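Local coordinates for protein succinylglutamate desuccinylase (Chromobacterium violaceum, PDB 1YW4) that probably hydrolyses N-succinylglutamate to succinate and glutamate, the last step of arginine breakdown by the AST pathway, using one zinc ion per subunit, at residues 146-151 and 213-218. Sequence-based numbering, arbitrary orientation.
Sequences YDLHTA and LELGKA. With ZN (zinc ion), chain C.
His-149 and Glu-214, paired on adjacent parallel strands, send their side chains to the same face of the sheet, where the zinc lies. The imidazole and carboxylate planes are turned 38° apart, and Glu-214 OE2 comes to 3.4 Å from His-149 CB; a bend at chi2 (-68°) folds the glutamate back toward its neighbour. His-149 binds zinc through ND1 at 2.3 Å. Its NE2 donates a short hydrogen bond of 2.5 Å to Asp-147 OD2, which lies in the imidazole plane, although NE2 approaches from above the carboxylate plane; with the zinc at ND1, this bond fixes the ring's rotation. A zinc-bound water donates to Glu-214 OE2 (2.8 Å) and to Thr-150 O, consistent with the catalytic role predicted for Glu-214. On the other face, Leu-148 and Leu-213 run side by side, CD2 to CD1 at 3.8 Å. His-149 N bonds Leu-213 O and, past a beta bulge between His-149 and Ala-151, Ala-151 N reaches Gly-216 O at 2.8 Å. His-56 and Glu-59 complete the protein's zinc ligands, and Ser-52 holds Asp-147 OD1. Strands 143-151 and 209-215 lie between strands 48-53 and 160-163, with helix 61-75 against Leu-148 and Thr-150 and helix 230-241 against Tyr-146 and Leu-215.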
ATOM      1  N   TYR A 146     -22.201  -8.828 -11.115  1.00  9.13           N
ATOM      2  CA  TYR A 146     -20.994  -9.498 -11.560  1.00  8.73           C
ATOM      3  C   TYR A 146     -20.967  -9.350 -13.067  1.00  9.10           C
ATOM      4  O   TYR A 146     -21.846  -9.843 -13.783  1.00  9.45           O
ATOM      5  CB  TYR A 146     -21.008 -10.977 -11.172  1.00 11.23           C
ATOM      6  CG  TYR A 146     -21.195 -11.187  -9.687  1.00 13.54           C
ATOM      7  CD1 TYR A 146     -20.195 -10.831  -8.778  1.00 13.77           C
ATOM      8  CD2 TYR A 146     -22.396 -11.686  -9.190  1.00 14.06           C
ATOM      9  CE1 TYR A 146     -20.394 -10.964  -7.401  1.00 17.60           C
ATOM     10  CE2 TYR A 146     -22.609 -11.826  -7.822  1.00 18.24           C
ATOM     11  CZ  TYR A 146     -21.608 -11.462  -6.934  1.00 19.30           C
ATOM     12  OH  TYR A 146     -21.827 -11.586  -5.581  1.00 20.58           O
ATOM     13  N   ASP A 147     -19.977  -8.598 -13.531  1.00 10.33           N
ATOM     14  CA  ASP A 147     -19.797  -8.378 -14.949  1.00 11.53           C
ATOM     15  C   ASP A 147     -18.754  -9.435 -15.321  1.00 10.33           C
ATOM     16  O   ASP A 147     -17.595  -9.356 -14.915  1.00 12.96           O
ATOM     17  CB  ASP A 147     -19.297  -6.955 -15.199  1.00 10.71           C
ATOM     18  CG  ASP A 147     -19.179  -6.641 -16.668  1.00 13.34           C
ATOM     19  OD1 ASP A 147     -19.961  -7.236 -17.450  1.00 11.59           O
ATOM     20  OD2 ASP A 147     -18.319  -5.808 -17.031  1.00 10.59           O
ATOM     21  N   LEU A 148     -19.203 -10.434 -16.073  1.00 10.56           N
ATOM     22  CA  LEU A 148     -18.390 -11.580 -16.480  1.00 10.57           C
ATOM     23  C   LEU A 148     -17.588 -11.406 -17.771  1.00  9.89           C
ATOM     24  O   LEU A 148     -18.150 -11.115 -18.817  1.00  9.68           O
ATOM     25  CB  LEU A 148     -19.304 -12.801 -16.605  1.00  9.97           C
ATOM     26  CG  LEU A 148     -20.362 -12.924 -15.501  1.00 10.69           C
ATOM     27  CD1 LEU A 148     -21.165 -14.226 -15.656  1.00 11.82           C
ATOM     28  CD2 LEU A 148     -19.660 -12.899 -14.148  1.00 13.68           C
ATOM     29  N   HIS A 149     -16.277 -11.631 -17.681  1.00  9.00           N
ATOM     30  CA  HIS A 149     -15.375 -11.481 -18.813  1.00 11.76           C
ATOM     31  C   HIS A 149     -14.391 -12.646 -18.940  1.00 11.81           C
ATOM     32  O   HIS A 149     -14.233 -13.450 -18.017  1.00 11.64           O
ATOM     33  CB  HIS A 149     -14.541 -10.197 -18.646  1.00 10.48           C
ATOM     34  CG  HIS A 149     -15.340  -8.930 -18.701  1.00 11.59           C
ATOM     35  ND1 HIS A 149     -15.252  -8.041 -19.750  1.00 13.22           N
ATOM     36  CD2 HIS A 149     -16.218  -8.387 -17.824  1.00 10.69           C
ATOM     37  CE1 HIS A 149     -16.037  -7.005 -19.520  1.00 12.25           C
ATOM     38  NE2 HIS A 149     -16.636  -7.190 -18.357  1.00 14.27           N
ATOM     39  N   THR A 150     -13.758 -12.744 -20.104  1.00 13.98           N
ATOM     40  CA  THR A 150     -12.689 -13.715 -20.352  1.00 14.68           C
ATOM     41  C   THR A 150     -11.691 -12.884 -21.156  1.00 16.60           C
ATOM     42  O   THR A 150     -11.998 -11.752 -21.539  1.00 16.59           O
ATOM     43  CB  THR A 150     -13.131 -15.002 -21.129  1.00 14.77           C
ATOM     44  OG1 THR A 150     -13.940 -14.661 -22.259  1.00 13.38           O
ATOM     45  CG2 THR A 150     -13.890 -15.958 -20.197  1.00 14.04           C
ATOM     46  N   ALA A 151     -10.497 -13.412 -21.400  1.00 17.59           N
ATOM     47  CA  ALA A 151      -9.490 -12.635 -22.118  1.00 15.92           C
ATOM     48  C   ALA A 151      -8.555 -13.483 -22.967  1.00 16.17           C
ATOM     49  O   ALA A 151      -8.412 -14.672 -22.731  1.00 13.57           O
ATOM     50  CB  ALA A 151      -8.662 -11.810 -21.111  1.00 17.46           C
ATOM     51  N   LEU A 213     -15.383  -9.691 -13.368  1.00 14.33           N
ATOM     52  CA  LEU A 213     -14.765 -11.003 -13.172  1.00 15.07           C
ATOM     53  C   LEU A 213     -14.099 -11.534 -14.438  1.00 14.05           C
ATOM     54  O   LEU A 213     -14.758 -11.744 -15.442  1.00 14.69           O
ATOM     55  CB  LEU A 213     -15.798 -12.040 -12.702  1.00 15.66           C
ATOM     56  CG  LEU A 213     -16.601 -11.735 -11.429  1.00 16.97           C
ATOM     57  CD1 LEU A 213     -17.473 -12.933 -11.051  1.00 14.50           C
ATOM     58  CD2 LEU A 213     -15.659 -11.386 -10.312  1.00 14.74           C
ATOM     59  N   GLU A 214     -12.784 -11.723 -14.381  1.00 16.30           N
ATOM     60  CA  GLU A 214     -12.022 -12.278 -15.501  1.00 15.57           C
ATOM     61  C   GLU A 214     -11.951 -13.753 -15.142  1.00 14.78           C
ATOM     62  O   GLU A 214     -11.145 -14.152 -14.305  1.00 16.42           O
ATOM     63  CB  GLU A 214     -10.619 -11.667 -15.547  1.00 17.40           C
ATOM     64  CG  GLU A 214     -10.566 -10.228 -16.042  1.00 19.65           C
ATOM     65  CD  GLU A 214     -10.924 -10.104 -17.518  1.00 22.63           C
ATOM     66  OE1 GLU A 214     -10.639 -11.046 -18.280  1.00 22.70           O
ATOM     67  OE2 GLU A 214     -11.473  -9.059 -17.914  1.00 22.25           O
ATOM     68  N   LEU A 215     -12.807 -14.554 -15.772  1.00 15.93           N
ATOM     69  CA  LEU A 215     -12.916 -15.981 -15.488  1.00 16.49           C
ATOM     70  C   LEU A 215     -12.020 -16.925 -16.285  1.00 17.00           C
ATOM     71  O   LEU A 215     -11.995 -18.116 -16.001  1.00 18.14           O
ATOM     72  CB  LEU A 215     -14.381 -16.392 -15.655  1.00 17.25           C
ATOM     73  CG  LEU A 215     -15.331 -15.571 -14.783  1.00 18.35           C
ATOM     74  CD1 LEU A 215     -16.788 -15.792 -15.199  1.00 19.89           C
ATOM     75  CD2 LEU A 215     -15.103 -15.961 -13.336  1.00 20.06           C
ATOM     76  N   GLY A 216     -11.288 -16.409 -17.270  1.00 19.69           N
ATOM     77  CA  GLY A 216     -10.426 -17.282 -18.046  1.00 18.89           C
ATOM     78  C   GLY A 216     -10.094 -16.869 -19.475  1.00 18.83           C
ATOM     79  O   GLY A 216     -10.061 -15.682 -19.820  1.00 18.10           O
ATOM     80  N   LYS A 217      -9.860 -17.871 -20.316  1.00 20.37           N
ATOM     81  CA  LYS A 217      -9.486 -17.660 -21.715  1.00 22.01           C
ATOM     82  C   LYS A 217     -10.649 -17.368 -22.653  1.00 18.94           C
ATOM     83  O   LYS A 217     -11.696 -18.011 -22.575  1.00 17.85           O
ATOM     84  CB  LYS A 217      -8.726 -18.892 -22.225  1.00 26.15           C
ATOM     85  CG  LYS A 217      -7.578 -19.345 -21.319  1.00 30.52           C
ATOM     86  CD  LYS A 217      -7.054 -20.715 -21.722  1.00 32.49           C
ATOM     87  CE  LYS A 217      -5.948 -21.207 -20.786  1.00 33.39           C
ATOM     88  NZ  LYS A 217      -5.416 -22.540 -21.215  1.00 32.75           N
ATOM     89  N   ALA A 218     -10.452 -16.406 -23.550  1.00 17.66           N
ATOM     90  CA  ALA A 218     -11.481 -16.050 -24.520  1.00 17.90           C
ATOM     91  C   ALA A 218     -11.500 -17.098 -25.630  1.00 18.21           C
ATOM     92  O   ALA A 218     -10.451 -17.515 -26.126  1.00 17.54           O
ATOM     93  CB  ALA A 218     -11.211 -14.670 -25.105  1.00 17.36           C
TER
HETATM   94 ZN    ZN C 501     -13.609  -8.294 -21.385  1.00 28.91          ZN
HETATM   95  O   HOH W   1     -14.470 -17.475 -23.629  1.00 13.80           O
HETATM   96  O   HOH W   2     -11.578  -9.187 -20.673  1.00 15.54           O